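Local coordinates for protein cysteine synthase 3 (Entamoeba histolytica, PDB 6KR5) that catalyses, as an O-acetylserine sulfhydrylase dependent on pyridoxal-5'-phosphate, the formation of cysteine from O-acetylserine and sulfide, at residues Asn158-Pro163 with Ala239-Asp244. Sequence-based numbering, arbitrary orientation.
Sequences NQFGNP and AGFVTD
Phe160 and Phe241 have first torsions that turn their rings toward one another across the contact: Phe160 holds CG anti to its carbonyl carbon (chi1 -68°), whereas Phe241 tucks CG between its backbone N and carbonyl carbon (chi1 58°). The result is a T-shaped pair with planes at 70°. Centroids lie 5.0 Å apart, and Phe241 is the edge partner, its CZ standing 3.6 Å above the centre of the Phe160 ring. The opposite face of that ring carries CG of Gln159, displaced toward the rim, so the phenyl group is sandwiched between its own neighbour and the other loop. Thr243 adds its methyl, with CG2 3.6 Å from Phe160 CD1, and Ala239 CB lies 3.9 Å from Phe160 CE1; both approach obliquely. The hydroxyl of Thr243 hydrogen-bonds to Thr193 O and accepts a weak bond from Tyr246 N. Beyond the rings the loops draw together, Asp244 CB packing 3.8 Å from Gly161 CA. The polar ends are joined through solvent: one water accepts from Asn158 ND2 and donates to Asp244 OD2, 2.9 Å away, and a second donates both to Asn158 OD1 and, at 3.2 Å, to the same Asp244 OD2. Both ends of the amide are thus tied to a single carboxylate oxygen. In the fold, the contact joins the loop following strand 154-156 of the four-stranded parallel sheet to the loop between strands 212-218 and 253-257 of the six-stranded sheet, bridging the two domains characteristic of fold type II pyridoxal-phosphate enzymes, with the Phe160 side chain about 6 Å from the bound cofactor. The chemistry implies apolar packing of rings and methyls beside a water-mediated polar link, whose two donations to Asp244 OD2 are consistent with a charged carboxylate.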
loop_
_atom_site.group_PDB
_atom_site.type_symbol
_atom_site.label_atom_id
_atom_site.label_comp_id
_atom_site.label_asym_id
_atom_site.label_seq_id
_atom_site.Cartn_x
_atom_site.Cartn_y
_atom_site.Cartn_z
ATOM N N ASN B 158 11.299 -6.976 -21.473
ATOM C CA ASN B 158 10.517 -6.553 -22.641
ATOM C C ASN B 158 9.073 -6.193 -22.274
ATOM O O ASN B 158 8.107 -6.720 -22.832
ATOM C CB ASN B 158 10.542 -7.643 -23.708
ATOM C CG ASN B 158 9.862 -7.215 -24.982
ATOM O OD1 ASN B 158 9.790 -6.021 -25.278
ATOM N ND2 ASN B 158 9.351 -8.184 -25.744
ATOM N N GLN B 159 8.930 -5.250 -21.340
ATOM C CA GLN B 159 7.607 -4.977 -20.778
ATOM C C GLN B 159 6.578 -4.571 -21.836
ATOM O O GLN B 159 5.386 -4.842 -21.667
ATOM C CB GLN B 159 7.711 -3.897 -19.703
ATOM C CG GLN B 159 8.107 -2.533 -20.203
ATOM C CD GLN B 159 7.940 -1.485 -19.124
ATOM O OE1 GLN B 159 6.976 -1.530 -18.360
ATOM N NE2 GLN B 159 8.872 -0.546 -19.052
ATOM N N PHE B 160 6.993 -3.935 -22.932
ATOM C CA PHE B 160 6.003 -3.457 -23.895
ATOM C C PHE B 160 5.590 -4.513 -24.912
ATOM O O PHE B 160 4.643 -4.269 -25.677
ATOM C CB PHE B 160 6.529 -2.216 -24.618
ATOM C CG PHE B 160 6.657 -1.012 -23.730
ATOM C CD1 PHE B 160 5.531 -0.310 -23.335
ATOM C CD2 PHE B 160 7.897 -0.588 -23.276
ATOM C CE1 PHE B 160 5.644 0.796 -22.506
ATOM C CE2 PHE B 160 8.013 0.523 -22.456
ATOM C CZ PHE B 160 6.885 1.205 -22.068
ATOM N N GLY B 161 6.234 -5.684 -24.908
ATOM C CA GLY B 161 5.970 -6.723 -25.895
ATOM C C GLY B 161 5.823 -8.128 -25.341
ATOM O O GLY B 161 5.439 -9.054 -26.062
ATOM N N ASN B 162 6.120 -8.308 -24.065
ATOM C CA ASN B 162 6.197 -9.647 -23.501
ATOM C C ASN B 162 4.799 -10.218 -23.298
ATOM O O ASN B 162 4.021 -9.656 -22.511
ATOM C CB ASN B 162 6.952 -9.597 -22.169
ATOM C CG ASN B 162 7.347 -10.972 -21.672
ATOM O OD1 ASN B 162 6.649 -11.960 -21.918
ATOM N ND2 ASN B 162 8.468 -11.044 -20.961
ATOM N N PRO B 163 4.449 -11.341 -23.929
ATOM C CA PRO B 163 3.118 -11.919 -23.698
ATOM C C PRO B 163 2.891 -12.363 -22.268
ATOM O O PRO B 163 1.734 -12.563 -21.877
ATOM C CB PRO B 163 3.076 -13.107 -24.674
ATOM C CG PRO B 163 4.504 -13.438 -24.924
ATOM C CD PRO B 163 5.223 -12.123 -24.908
ATOM N N ALA B 239 2.880 6.079 -23.337
ATOM C CA ALA B 239 4.260 5.738 -23.676
ATOM C C ALA B 239 4.763 6.435 -24.937
ATOM O O ALA B 239 5.981 6.476 -25.158
ATOM C CB ALA B 239 4.399 4.230 -23.845
ATOM N N GLY B 240 3.868 6.989 -25.754
ATOM C CA GLY B 240 4.276 7.734 -26.935
ATOM C C GLY B 240 4.420 6.902 -28.183
ATOM O O GLY B 240 4.886 7.425 -29.203
ATOM N N PHE B 241 4.037 5.629 -28.128
ATOM C CA PHE B 241 4.067 4.737 -29.281
ATOM C C PHE B 241 2.996 3.687 -29.056
ATOM O O PHE B 241 2.533 3.485 -27.930
ATOM C CB PHE B 241 5.452 4.085 -29.483
ATOM C CG PHE B 241 5.932 3.285 -28.298
ATOM C CD1 PHE B 241 6.603 3.910 -27.258
ATOM C CD2 PHE B 241 5.696 1.927 -28.210
ATOM C CE1 PHE B 241 7.039 3.192 -26.156
ATOM C CE2 PHE B 241 6.129 1.203 -27.095
ATOM C CZ PHE B 241 6.794 1.844 -26.075
ATOM N N VAL B 242 2.585 3.030 -30.137
ATOM C CA VAL B 242 1.639 1.926 -30.021
ATOM C C VAL B 242 2.449 0.680 -29.682
ATOM O O VAL B 242 3.348 0.295 -30.430
ATOM C CB VAL B 242 0.836 1.737 -31.316
ATOM C CG1 VAL B 242 -0.166 0.621 -31.148
ATOM C CG2 VAL B 242 0.128 3.026 -31.680
ATOM N N THR B 243 2.159 0.070 -28.538
ATOM C CA THR B 243 3.011 -1.007 -28.047
ATOM C C THR B 243 2.741 -2.314 -28.785
ATOM O O THR B 243 1.678 -2.522 -29.382
ATOM C CB THR B 243 2.805 -1.218 -26.547
ATOM O OG1 THR B 243 1.499 -1.764 -26.309
ATOM C CG2 THR B 243 2.962 0.098 -25.797
ATOM N N ASP B 244 3.726 -3.218 -28.717
ATOM C CA ASP B 244 3.589 -4.517 -29.373
ATOM C C ASP B 244 2.432 -5.327 -28.792
ATOM O O ASP B 244 1.840 -6.154 -29.492
ATOM C CB ASP B 244 4.896 -5.305 -29.262
ATOM C CG ASP B 244 5.960 -4.827 -30.234
ATOM O OD1 ASP B 244 5.623 -4.122 -31.204
ATOM O OD2 ASP B 244 7.145 -5.172 -30.030
HETATM O O HOH W 1 8.178 -7.441 -28.521
HETATM O O HOH W 2 8.432 -4.162 -27.328
#